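Local coordinates for uncharacterized protein (Leptospirillum rubarum, PDB 3OMD) that is of unknown function, an all-helical member of the DUF5069 family whose biochemical activity has not been established, at residues A[12-17]-A[137-143]; A[19-25]-A[98-103]; A[30-34]-A[72-78]; A[115-120]-A[130-136]. All coordinates share one frame. Where two conformers were deposited one is given. Residue numbers count along the deposited sequence, not the author numbering.

Overall arrangement
The chain carries seven helices and no strand, and interaction 1 joins a segment near its start to one near its end: the loop before helix 26-38 meets the end of helix 133-140. Interactions 2, 3 and 4 all fall within the 119 residues in between; interaction 3 lies within the span that interaction 2 brackets, and interaction 4 follows both. Interaction 1 shares helix 133-140 with interaction 4, centres about 12 Å apart, and touches interactions 2 and 3, about 14 and 17 Å away between centres, through Pro16 and Arg14. Interactions 3 and 4, centres about 27 Å apart, sit on opposite sides of the chain's centre, so the loop leading to helix 26-38 joins the two sides.

Interaction 1 of 4, residues A[12-17]-A[137-143]; sequences FPRSPV and LDLEEKR
Phe12 lays one face of its ring (chi1 m) over Glu141, whose CA sits 3.9 Å from the ring centroid, 13° off the normal, a CH-pi contact. Segment 12-17 is extended from Phe12 to Ser15, then turns at Pro16 (phi/psi -49/-34). It runs antiparallel to segment 137-143: CA atoms pair Phe12 with Glu141 (6.5 Å) and Ser15 with Asp138 (6.3 Å). Helix 133-140 ends in a Schellman motif, Arg143 N to Asp138 O 2.9 Å and Lys142 N to Leu139 O 3.1 Å, with Lys142 as C-prime residue at phi/psi 64/32. This folds Arg143 back against the loop. Its NH2 donates to Pro13 O (2.8 Å), and its NH1 forms salt bridges with Glu141 OE1 (2.8 Å) and Asp138 OD1 (2.9 Å). Ser15 OG, with chi1 t, donates to Asp138 OD1 (2.8 Å) and accepts from Val17 N (3.1 Å), an ST turn. One turn before Glu141, Leu137 CD1 meets Pro16 CG at 3.9 Å. Glu141 is also bound by Arg28 and Tyr44, while Arg14 forms salt bridges with Asp31 and Asp75. Both acids bind NH1 of the guanidinium and its NH2 holds the Pro13 carbonyl, coupling charge pairing at the helix end to recognition of the loop backbone.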
# COMPACT_ATOMS: atom_id res chain seq x y z
N PHE A 12 1.28 -9.27 -7.94
CA PHE A 12 0.77 -8.56 -6.75
C PHE A 12 1.60 -7.30 -6.57
O PHE A 12 2.82 -7.30 -6.80
CB PHE A 12 1.01 -9.40 -5.48
CG PHE A 12 0.36 -10.76 -5.50
CD1 PHE A 12 -1.00 -10.91 -5.81
CD2 PHE A 12 1.12 -11.89 -5.20
CE1 PHE A 12 -1.58 -12.22 -5.82
CE2 PHE A 12 0.55 -13.18 -5.23
CZ PHE A 12 -0.78 -13.34 -5.53
N PRO A 13 0.96 -6.23 -6.11
CA PRO A 13 1.77 -5.08 -5.69
C PRO A 13 2.57 -5.48 -4.45
O PRO A 13 2.23 -6.46 -3.75
CB PRO A 13 0.73 -4.00 -5.37
CG PRO A 13 -0.52 -4.77 -4.96
CD PRO A 13 -0.47 -6.12 -5.73
N ARG A 14 3.64 -4.74 -4.16
CA ARG A 14 4.55 -5.13 -3.08
C ARG A 14 3.91 -5.06 -1.70
O ARG A 14 2.85 -4.41 -1.51
CB ARG A 14 5.85 -4.30 -3.17
CG ARG A 14 6.74 -4.85 -4.33
CD ARG A 14 7.94 -3.97 -4.65
NE ARG A 14 7.50 -2.66 -5.14
CZ ARG A 14 8.34 -1.64 -5.33
NH1 ARG A 14 9.63 -1.78 -5.05
NH2 ARG A 14 7.88 -0.48 -5.75
N SER A 15 4.57 -5.73 -0.74
CA SER A 15 4.02 -5.85 0.59
C SER A 15 3.79 -4.50 1.25
O SER A 15 4.62 -3.59 1.14
CB SER A 15 5.00 -6.64 1.47
OG SER A 15 4.52 -6.67 2.81
N PRO A 16 2.70 -4.37 2.02
CA PRO A 16 2.48 -3.17 2.86
C PRO A 16 3.71 -2.82 3.70
O PRO A 16 3.92 -1.65 3.99
CB PRO A 16 1.34 -3.63 3.80
CG PRO A 16 0.50 -4.53 2.90
CD PRO A 16 1.58 -5.34 2.13
N VAL A 17 4.46 -3.83 4.16
CA VAL A 17 5.55 -3.58 5.12
C VAL A 17 6.96 -3.76 4.50
O VAL A 17 7.95 -3.82 5.23
CB VAL A 17 5.35 -4.40 6.42
CG1 VAL A 17 4.01 -3.98 7.11
CG2 VAL A 17 5.48 -5.90 6.16
N LEU A 137 -3.41 -8.94 3.89
CA LEU A 137 -2.96 -8.70 2.52
C LEU A 137 -1.74 -9.57 2.19
O LEU A 137 -1.68 -10.15 1.10
CB LEU A 137 -2.63 -7.22 2.32
CG LEU A 137 -3.84 -6.29 2.26
CD1 LEU A 137 -3.39 -4.84 2.31
CD2 LEU A 137 -4.64 -6.53 0.98
N ASP A 138 -0.73 -9.62 3.07
CA ASP A 138 0.43 -10.47 2.79
C ASP A 138 0.02 -11.93 2.67
O ASP A 138 0.60 -12.67 1.87
CB ASP A 138 1.50 -10.31 3.88
CG ASP A 138 2.46 -9.19 3.62
OD1 ASP A 138 2.52 -8.66 2.49
OD2 ASP A 138 3.19 -8.87 4.58
N LEU A 139 -0.93 -12.36 3.51
CA LEU A 139 -1.37 -13.77 3.45
C LEU A 139 -2.01 -14.04 2.09
O LEU A 139 -1.67 -15.07 1.44
CB LEU A 139 -2.39 -14.03 4.58
CG LEU A 139 -3.01 -15.43 4.62
CD1 LEU A 139 -1.93 -16.40 5.06
CD2 LEU A 139 -4.17 -15.44 5.62
N GLU A 140 -2.91 -13.15 1.64
CA GLU A 140 -3.59 -13.36 0.36
C GLU A 140 -2.57 -13.33 -0.79
O GLU A 140 -2.76 -14.02 -1.83
CB GLU A 140 -4.69 -12.31 0.14
CG GLU A 140 -5.39 -12.46 -1.23
CD GLU A 140 -6.91 -12.18 -1.26
OE1 GLU A 140 -7.55 -11.92 -0.23
OE2 GLU A 140 -7.48 -12.27 -2.39
N GLU A 141 -1.51 -12.53 -0.63
CA GLU A 141 -0.51 -12.35 -1.68
C GLU A 141 0.68 -13.32 -1.51
O GLU A 141 1.77 -13.13 -2.06
CB GLU A 141 -0.05 -10.89 -1.72
CG GLU A 141 -1.22 -10.00 -2.23
CD GLU A 141 -0.94 -8.54 -2.21
OE1 GLU A 141 0.08 -8.07 -1.64
OE2 GLU A 141 -1.83 -7.84 -2.74
N LYS A 142 0.43 -14.38 -0.75
CA LYS A 142 1.33 -15.56 -0.70
C LYS A 142 2.73 -15.26 -0.14
O LYS A 142 3.73 -15.91 -0.52
CB LYS A 142 1.41 -16.27 -2.08
CG LYS A 142 0.04 -16.63 -2.66
CD LYS A 142 0.20 -17.31 -4.03
CE LYS A 142 -1.15 -17.76 -4.56
NZ LYS A 142 -0.97 -18.83 -5.58
N ARG A 143 2.80 -14.30 0.78
CA ARG A 143 4.05 -13.99 1.47
C ARG A 143 4.04 -14.64 2.83
O ARG A 143 2.95 -14.89 3.38
CB ARG A 143 4.22 -12.47 1.67
CG ARG A 143 4.24 -11.73 0.37
CD ARG A 143 4.72 -10.31 0.52
NE ARG A 143 4.57 -9.70 -0.80
CZ ARG A 143 3.46 -9.09 -1.23
NH1 ARG A 143 2.44 -8.83 -0.40
NH2 ARG A 143 3.42 -8.69 -2.48

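Interaction 2 of 4, residues A[19-25]-A[98-103]; sequences RLGGMDH and FNREYE
Asn99, chi1 m and chi2 -11°, reads the backbone of segment 19-25 with both ends of its amide: ND2 donates to Gly22 O (2.8 Å), and Asp24 N donates to OD1 (2.8 Å). Segment 98-103 is helical, and Asp24 and Asn99 are the closest CA pair at 5.8 Å. The loop makes a type I' beta turn from Leu20 to Met23, with Gly21 at 60/25 and Gly22 at 82/-3, which turns Gly22 O to the helix. Arg19, almost fully extended (m, t, t), reaches from its NE to Asp24 OD1 (2.9 Å) and from its NH2 to Glu103 OE2 (2.9 Å). The result is a three-residue salt-bridge network fastening the loop that precedes helix 26-38 onto helix 92-104. Asp24 is m; its OD2 lies 2.5 Å from Glu103 OE2. His25, the N-cap residue of helix 26-38, has phi +69° and chi1 t; its ND1 and Tyr102 OH share a hydrogen bond of 2.7 Å, while NE2 is held by Asp51. Phe98 and Tyr102 are both t with chi2 near 80°. The Phe98 ring approaches selenomethionine Met23, CD2 to CE 4.4 Å, and Asp24 O, CE2 to O 3.6 Å, and also meets Phe57 and Phe58.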
# COMPACT_ATOMS: atom_id res chain seq x y z
N ARG A 19 9.48 -1.77 3.21
CA ARG A 19 9.59 -0.31 3.40
C ARG A 19 10.52 0.36 2.37
O ARG A 19 11.48 -0.26 1.86
CB ARG A 19 10.07 0.00 4.81
CG ARG A 19 9.05 -0.43 5.88
CD ARG A 19 9.57 -0.18 7.30
NE ARG A 19 8.53 -0.52 8.27
CZ ARG A 19 8.75 -0.53 9.58
NH1 ARG A 19 9.97 -0.23 10.06
NH2 ARG A 19 7.76 -0.81 10.42
N LEU A 20 10.24 1.64 2.11
CA LEU A 20 11.08 2.46 1.23
C LEU A 20 11.20 3.78 1.96
O LEU A 20 10.21 4.35 2.35
CB LEU A 20 10.40 2.66 -0.13
CG LEU A 20 11.13 3.60 -1.12
CD1 LEU A 20 12.55 3.16 -1.41
CD2 LEU A 20 10.30 3.70 -2.42
N GLY A 21 12.42 4.27 2.16
CA GLY A 21 12.60 5.51 2.92
C GLY A 21 12.07 5.37 4.36
O GLY A 21 11.66 6.36 4.97
N GLY A 22 12.04 4.14 4.85
CA GLY A 22 11.51 3.85 6.18
C GLY A 22 9.99 3.74 6.23
O GLY A 22 9.46 3.40 7.32
N MSE A 23 9.30 3.99 5.11
CA MSE A 23 7.81 4.06 5.17
C MSE A 23 7.15 2.79 4.64
O MSE A 23 7.51 2.27 3.58
CB MSE A 23 7.24 5.22 4.38
CG MSE A 23 8.13 6.27 3.97
SE MSE A 23 6.88 7.42 3.10
CE MSE A 23 5.29 6.56 3.85
N ASP A 24 6.13 2.34 5.36
CA ASP A 24 5.19 1.31 4.86
C ASP A 24 4.33 1.95 3.75
O ASP A 24 4.29 3.18 3.58
CB ASP A 24 4.22 0.93 5.98
CG ASP A 24 4.84 0.12 7.06
OD1 ASP A 24 5.97 -0.44 6.90
OD2 ASP A 24 4.21 -0.02 8.16
N HIS A 25 3.65 1.08 3.01
CA HIS A 25 2.69 1.41 1.94
C HIS A 25 3.30 2.02 0.68
O HIS A 25 2.74 1.85 -0.41
CB HIS A 25 1.53 2.32 2.42
CG HIS A 25 0.30 2.14 1.59
ND1 HIS A 25 -0.39 0.95 1.57
CD2 HIS A 25 -0.29 2.95 0.67
CE1 HIS A 25 -1.37 1.04 0.69
NE2 HIS A 25 -1.34 2.24 0.13
N PHE A 98 3.30 6.91 11.37
CA PHE A 98 2.44 6.36 10.32
C PHE A 98 2.46 4.84 10.31
O PHE A 98 1.43 4.18 10.27
CB PHE A 98 2.82 6.91 8.92
CG PHE A 98 2.08 6.22 7.82
CD1 PHE A 98 0.75 6.54 7.54
CD2 PHE A 98 2.69 5.16 7.09
CE1 PHE A 98 0.02 5.82 6.55
CE2 PHE A 98 1.98 4.46 6.09
CZ PHE A 98 0.64 4.79 5.84
N ASN A 99 3.67 4.30 10.30
CA ASN A 99 3.82 2.84 10.24
C ASN A 99 3.14 2.16 11.39
O ASN A 99 2.54 1.08 11.22
CB ASN A 99 5.30 2.45 10.29
CG ASN A 99 6.07 2.81 9.02
OD1 ASN A 99 5.52 3.19 7.96
ND2 ASN A 99 7.40 2.68 9.12
N ARG A 100 3.29 2.72 12.60
CA ARG A 100 2.72 2.03 13.77
C ARG A 100 1.20 1.99 13.66
O ARG A 100 0.57 0.94 13.92
CB ARG A 100 3.16 2.77 15.05
CG ARG A 100 2.51 2.25 16.31
CD ARG A 100 2.72 3.27 17.46
NE ARG A 100 2.05 2.82 18.69
CZ ARG A 100 2.06 3.48 19.85
NH1 ARG A 100 2.73 4.63 19.98
NH2 ARG A 100 1.44 2.96 20.89
N GLU A 101 0.60 3.10 13.22
CA GLU A 101 -0.86 3.11 13.08
C GLU A 101 -1.31 2.19 11.93
O GLU A 101 -2.26 1.43 12.08
CB GLU A 101 -1.38 4.55 12.90
CG GLU A 101 -2.90 4.58 12.82
CD GLU A 101 -3.52 5.95 12.91
OE1 GLU A 101 -2.81 6.95 13.07
OE2 GLU A 101 -4.77 6.01 12.86
N TYR A 102 -0.61 2.26 10.80
CA TYR A 102 -0.94 1.45 9.62
C TYR A 102 -0.88 -0.03 9.95
O TYR A 102 -1.81 -0.79 9.60
CB TYR A 102 0.12 1.80 8.59
CG TYR A 102 0.09 1.08 7.27
CD1 TYR A 102 -0.80 1.47 6.24
CD2 TYR A 102 1.02 0.08 6.98
CE1 TYR A 102 -0.76 0.85 4.96
CE2 TYR A 102 1.06 -0.55 5.73
CZ TYR A 102 0.18 -0.15 4.74
OH TYR A 102 0.26 -0.75 3.53
N GLU A 103 0.19 -0.44 10.63
CA GLU A 103 0.35 -1.88 10.97
C GLU A 103 -0.64 -2.32 12.06
O GLU A 103 -0.87 -3.52 12.23
CB GLU A 103 1.79 -2.15 11.40
CG GLU A 103 2.75 -1.99 10.23
CD GLU A 103 4.19 -2.13 10.61
OE1 GLU A 103 4.49 -2.79 11.66
OE2 GLU A 103 5.04 -1.59 9.88

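Interaction 3 of 4, residues A[30-34]-A[72-78]; sequences IDKAR and RPQDQDM
Segment 30-34 is one regular turn of helix 26-38, closed by Arg34 N to Ile30 O at 2.9 Å. Segment 72-78 begins as a turn: Arg72 lies at -128/80, Pro73 bends at -73/-19, and Gln74, the N-cap residue, leads into helix 75-85 at Asp75, where Met78 N bonds back to Gln74 O (3.1 Å). The backbones stay well apart, the nearest CA pairs being Ile30 with Met78 at 7.8 Å and Arg34 with Pro73 at 9.3 Å, so side chains bridge the gap. Arg34, chi1 m and chi2 and chi3 t, stretches across and sets the edge of its guanidinium against Arg72 O: NH2 donates at 2.8 Å, NH1 weakly at 3.3 Å. NH1 also reaches Val69 O and Tyr2 OH. A water takes a second bond from Arg34 NH2 (2.9 Å) and passes it to Asp75 OD1 (2.7 Å), an acid that also forms a salt bridge with Arg14. Ile30, m and t, supplies the apolar part, its CD1 3.7 Å from CB of selenomethionine Met78, whose CG lies 3.9 Å from Arg34 NH2. Phe65 of helix 62-69 packs on both Ile30 and Met78. The arrangement is side-chain packing between helix 26-38 and the N-terminal end of helix 75-85 in an all-helical domain, in which an arginine from one helix binds a main-chain carbonyl in the connection between helices 62-69 and 75-85.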
# COMPACT_ATOMS: atom_id res chain seq x y z
N ILE A 30 3.24 2.87 -5.04
CA ILE A 30 3.95 3.04 -6.32
C ILE A 30 3.44 2.03 -7.36
O ILE A 30 3.10 2.38 -8.50
CB ILE A 30 5.47 2.94 -6.12
CG1 ILE A 30 5.96 4.20 -5.37
CG2 ILE A 30 6.23 2.79 -7.48
CD1 ILE A 30 7.44 4.00 -4.85
N ASP A 31 3.37 0.77 -6.94
CA ASP A 31 2.97 -0.28 -7.89
C ASP A 31 1.54 -0.07 -8.35
O ASP A 31 1.24 -0.21 -9.53
CB ASP A 31 3.09 -1.65 -7.22
CG ASP A 31 4.53 -2.05 -6.95
OD1 ASP A 31 5.48 -1.43 -7.49
OD2 ASP A 31 4.74 -3.01 -6.16
N LYS A 32 0.67 0.28 -7.41
CA LYS A 32 -0.74 0.50 -7.77
C LYS A 32 -0.88 1.74 -8.66
O LYS A 32 -1.71 1.72 -9.59
CB LYS A 32 -1.62 0.68 -6.51
CG LYS A 32 -1.72 -0.65 -5.71
CD LYS A 32 -2.36 -0.49 -4.32
CE LYS A 32 -3.75 -0.02 -4.48
NZ LYS A 32 -4.33 0.31 -3.09
N ALA A 33 -0.08 2.79 -8.41
CA ALA A 33 -0.12 3.95 -9.28
C ALA A 33 0.30 3.60 -10.69
O ALA A 33 -0.29 4.06 -11.66
CB ALA A 33 0.77 5.05 -8.72
N ARG A 34 1.33 2.78 -10.82
CA ARG A 34 1.73 2.37 -12.17
C ARG A 34 0.64 1.59 -12.88
O ARG A 34 0.41 1.83 -14.09
CB ARG A 34 3.03 1.58 -12.12
CG ARG A 34 4.21 2.43 -11.61
CD ARG A 34 5.58 1.72 -11.81
NE ARG A 34 6.67 2.28 -11.01
CZ ARG A 34 7.26 3.46 -11.20
NH1 ARG A 34 6.94 4.27 -12.22
NH2 ARG A 34 8.21 3.83 -10.33
N ARG A 72 9.46 8.62 -13.33
CA ARG A 72 10.33 8.14 -12.24
C ARG A 72 10.21 6.62 -12.07
O ARG A 72 9.51 6.14 -11.17
CB ARG A 72 9.90 8.84 -10.95
CG ARG A 72 10.18 10.35 -11.07
CD ARG A 72 9.57 11.15 -9.89
NE ARG A 72 9.92 12.56 -9.99
CZ ARG A 72 9.24 13.47 -10.70
NH1 ARG A 72 8.13 13.14 -11.38
NH2 ARG A 72 9.69 14.73 -10.72
N PRO A 73 10.90 5.85 -12.91
CA PRO A 73 10.76 4.41 -12.96
C PRO A 73 11.38 3.68 -11.78
O PRO A 73 10.99 2.55 -11.48
CB PRO A 73 11.49 4.02 -14.27
CG PRO A 73 12.43 5.14 -14.51
CD PRO A 73 11.74 6.37 -14.01
N GLN A 74 12.30 4.35 -11.07
CA GLN A 74 12.97 3.72 -9.97
C GLN A 74 12.40 4.21 -8.64
O GLN A 74 12.07 5.39 -8.48
CB GLN A 74 14.46 4.03 -10.03
CG GLN A 74 15.14 3.72 -11.38
CD GLN A 74 14.83 2.30 -11.92
OE1 GLN A 74 14.70 2.11 -13.14
NE2 GLN A 74 14.73 1.32 -11.02
N ASP A 75 12.37 3.31 -7.68
CA ASP A 75 11.91 3.62 -6.31
C ASP A 75 12.62 4.86 -5.75
O ASP A 75 11.99 5.66 -5.08
CB ASP A 75 12.18 2.43 -5.37
CG ASP A 75 11.13 1.35 -5.45
OD1 ASP A 75 10.10 1.49 -6.15
OD2 ASP A 75 11.34 0.34 -4.77
N GLN A 76 13.94 4.96 -5.94
CA GLN A 76 14.65 6.08 -5.34
C GLN A 76 14.12 7.39 -5.90
O GLN A 76 14.07 8.40 -5.19
CB GLN A 76 16.16 5.96 -5.51
CG GLN A 76 16.80 4.99 -4.46
CD GLN A 76 16.74 5.52 -3.02
OE1 GLN A 76 17.14 6.66 -2.74
NE2 GLN A 76 16.25 4.70 -2.11
N ASP A 77 13.71 7.37 -7.18
CA ASP A 77 13.23 8.59 -7.76
C ASP A 77 11.84 8.94 -7.26
O ASP A 77 11.55 10.12 -6.99
CB ASP A 77 13.37 8.53 -9.27
CG ASP A 77 14.88 8.59 -9.66
OD1 ASP A 77 15.58 9.49 -9.14
OD2 ASP A 77 15.38 7.70 -10.33
N MSE A 78 11.00 7.93 -7.06
CA MSE A 78 9.71 8.23 -6.48
C MSE A 78 9.83 8.68 -5.02
O MSE A 78 9.13 9.56 -4.56
CB MSE A 78 8.78 7.02 -6.59
CG MSE A 78 8.17 6.84 -7.87
SE MSE A 78 7.17 8.58 -8.33
CE MSE A 78 6.03 8.86 -6.75
O HOH W 1 9.40 1.73 -8.70

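Interaction 4 of 4, residues A[115-120]-A[130-136]; sequences YFRSVR and ITTWVKL
This is an aromatic-rich contact between two consecutive helices of the all-helical fold, helix 110-123 against the N-terminal turn of helix 133-140 and the loop leading into it, well away from the centre of the chain. Segment 115-120 is all helix; in segment 130-136 the chain is non-helical up to Thr132, the N-cap residue, then helical. The closest CA pairs are Phe116 with Trp133 (7.9 Å) and Arg120 with Leu136 (6.8 Å), a register running in the same sense. Phe116, chi1 t, fills the space between: its edge points at the face of the Trp133 six-membered ring, an edge-to-face pair with centroids 5.0 Å apart and planes at 73°. Over one Phe116 face sits Leu136 CD2, 4.1 Å from the centroid in a CH-pi contact. Leu136, t and p, also touches Val119, CG1 to CD2 at 3.8 Å. Tyr115 adds its CD2 at 3.9 Å from Trp133 CH2. Off the Phe116 ring's edge, near its plane, Arg120 NH1 donates to Ile130 O at 2.9 Å.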
# COMPACT_ATOMS: atom_id res chain seq x y z
N TYR A 115 -16.35 -9.92 8.27
CA TYR A 115 -15.80 -9.97 6.92
C TYR A 115 -14.32 -10.41 6.95
O TYR A 115 -13.91 -11.33 6.21
CB TYR A 115 -15.98 -8.60 6.24
CG TYR A 115 -15.24 -8.46 4.94
CD1 TYR A 115 -15.33 -9.44 3.95
CD2 TYR A 115 -14.44 -7.33 4.70
CE1 TYR A 115 -14.65 -9.30 2.73
CE2 TYR A 115 -13.78 -7.18 3.49
CZ TYR A 115 -13.87 -8.17 2.52
OH TYR A 115 -13.19 -8.03 1.33
N PHE A 116 -13.53 -9.74 7.80
CA PHE A 116 -12.09 -10.07 7.92
C PHE A 116 -11.91 -11.56 8.18
O PHE A 116 -11.11 -12.25 7.52
CB PHE A 116 -11.51 -9.26 9.09
CG PHE A 116 -10.04 -9.49 9.34
CD1 PHE A 116 -9.10 -8.57 8.85
CD2 PHE A 116 -9.60 -10.60 10.02
CE1 PHE A 116 -7.71 -8.77 9.09
CE2 PHE A 116 -8.22 -10.81 10.25
CZ PHE A 116 -7.28 -9.90 9.76
N ARG A 117 -12.68 -12.08 9.13
CA ARG A 117 -12.50 -13.49 9.48
C ARG A 117 -12.96 -14.44 8.36
O ARG A 117 -12.35 -15.50 8.18
CB ARG A 117 -13.19 -13.81 10.80
CG ARG A 117 -12.45 -13.08 11.95
CD ARG A 117 -13.10 -13.43 13.28
NE ARG A 117 -14.43 -12.86 13.31
CZ ARG A 117 -15.34 -13.11 14.26
NH1 ARG A 117 -15.04 -13.94 15.27
NH2 ARG A 117 -16.53 -12.53 14.20
N SER A 118 -13.97 -14.05 7.60
CA SER A 118 -14.42 -14.84 6.46
C SER A 118 -13.33 -14.91 5.38
O SER A 118 -13.12 -15.97 4.76
CB SER A 118 -15.69 -14.26 5.89
OG SER A 118 -16.16 -15.08 4.86
N VAL A 119 -12.66 -13.79 5.13
CA VAL A 119 -11.55 -13.78 4.16
C VAL A 119 -10.42 -14.65 4.67
O VAL A 119 -9.91 -15.52 3.95
CB VAL A 119 -11.02 -12.35 3.92
CG1 VAL A 119 -9.80 -12.39 2.99
CG2 VAL A 119 -12.12 -11.52 3.27
N ARG A 120 -10.03 -14.42 5.92
CA ARG A 120 -8.89 -15.13 6.46
C ARG A 120 -9.15 -16.63 6.50
O ARG A 120 -8.27 -17.44 6.22
CB ARG A 120 -8.59 -14.66 7.85
CG ARG A 120 -7.23 -15.15 8.34
CD ARG A 120 -7.17 -15.10 9.83
NE ARG A 120 -8.30 -15.76 10.50
CZ ARG A 120 -8.75 -15.35 11.68
NH1 ARG A 120 -8.16 -14.32 12.29
NH2 ARG A 120 -9.79 -15.92 12.24
N ILE A 130 -3.59 -13.95 12.90
CA ILE A 130 -3.59 -12.86 11.90
C ILE A 130 -4.84 -12.03 12.12
O ILE A 130 -5.94 -12.53 11.89
CB ILE A 130 -3.49 -13.42 10.43
CG1 ILE A 130 -2.13 -14.10 10.27
CG2 ILE A 130 -3.70 -12.28 9.40
CD1 ILE A 130 -1.89 -14.68 8.90
N THR A 131 -4.66 -10.77 12.57
CA THR A 131 -5.79 -9.93 12.98
C THR A 131 -5.77 -8.52 12.42
O THR A 131 -6.72 -7.76 12.60
CB THR A 131 -5.87 -9.80 14.52
OG1 THR A 131 -4.71 -9.14 15.03
CG2 THR A 131 -6.06 -11.20 15.20
N THR A 132 -4.70 -8.19 11.71
CA THR A 132 -4.59 -6.84 11.13
C THR A 132 -4.71 -6.91 9.61
O THR A 132 -4.35 -7.92 8.99
CB THR A 132 -3.23 -6.24 11.46
OG1 THR A 132 -2.17 -7.12 11.00
CG2 THR A 132 -3.11 -6.00 12.96
N TRP A 133 -5.22 -5.85 9.02
CA TRP A 133 -5.45 -5.82 7.58
C TRP A 133 -4.16 -6.02 6.81
O TRP A 133 -4.18 -6.73 5.79
CB TRP A 133 -6.09 -4.49 7.15
CG TRP A 133 -7.55 -4.35 7.59
CD1 TRP A 133 -8.08 -3.43 8.47
CD2 TRP A 133 -8.66 -5.13 7.11
NE1 TRP A 133 -9.45 -3.61 8.58
CE2 TRP A 133 -9.83 -4.64 7.76
CE3 TRP A 133 -8.77 -6.19 6.19
CZ2 TRP A 133 -11.10 -5.19 7.53
CZ3 TRP A 133 -10.05 -6.72 5.94
CH2 TRP A 133 -11.19 -6.24 6.63
N VAL A 134 -3.06 -5.40 7.22
CA VAL A 134 -1.85 -5.49 6.38
C VAL A 134 -1.30 -6.92 6.38
O VAL A 134 -0.69 -7.37 5.39
CB VAL A 134 -0.79 -4.44 6.72
CG1 VAL A 134 -1.38 -3.04 6.49
CG2 VAL A 134 -0.19 -4.63 8.09
N LYS A 135 -1.50 -7.66 7.47
CA LYS A 135 -1.04 -9.06 7.50
C LYS A 135 -1.95 -9.92 6.65
O LYS A 135 -1.48 -10.86 5.98
CB LYS A 135 -0.95 -9.60 8.92
CG LYS A 135 0.33 -9.20 9.64
CD LYS A 135 0.61 -10.12 10.83
CE LYS A 135 1.93 -9.81 11.53
NZ LYS A 135 3.15 -9.89 10.65
N LEU A 136 -3.24 -9.61 6.64
CA LEU A 136 -4.16 -10.35 5.77
C LEU A 136 -3.77 -10.17 4.28
O LEU A 136 -3.81 -11.12 3.50
CB LEU A 136 -5.61 -9.92 6.03
CG LEU A 136 -6.66 -10.75 5.28
CD1 LEU A 136 -6.59 -12.21 5.76
CD2 LEU A 136 -8.05 -10.15 5.57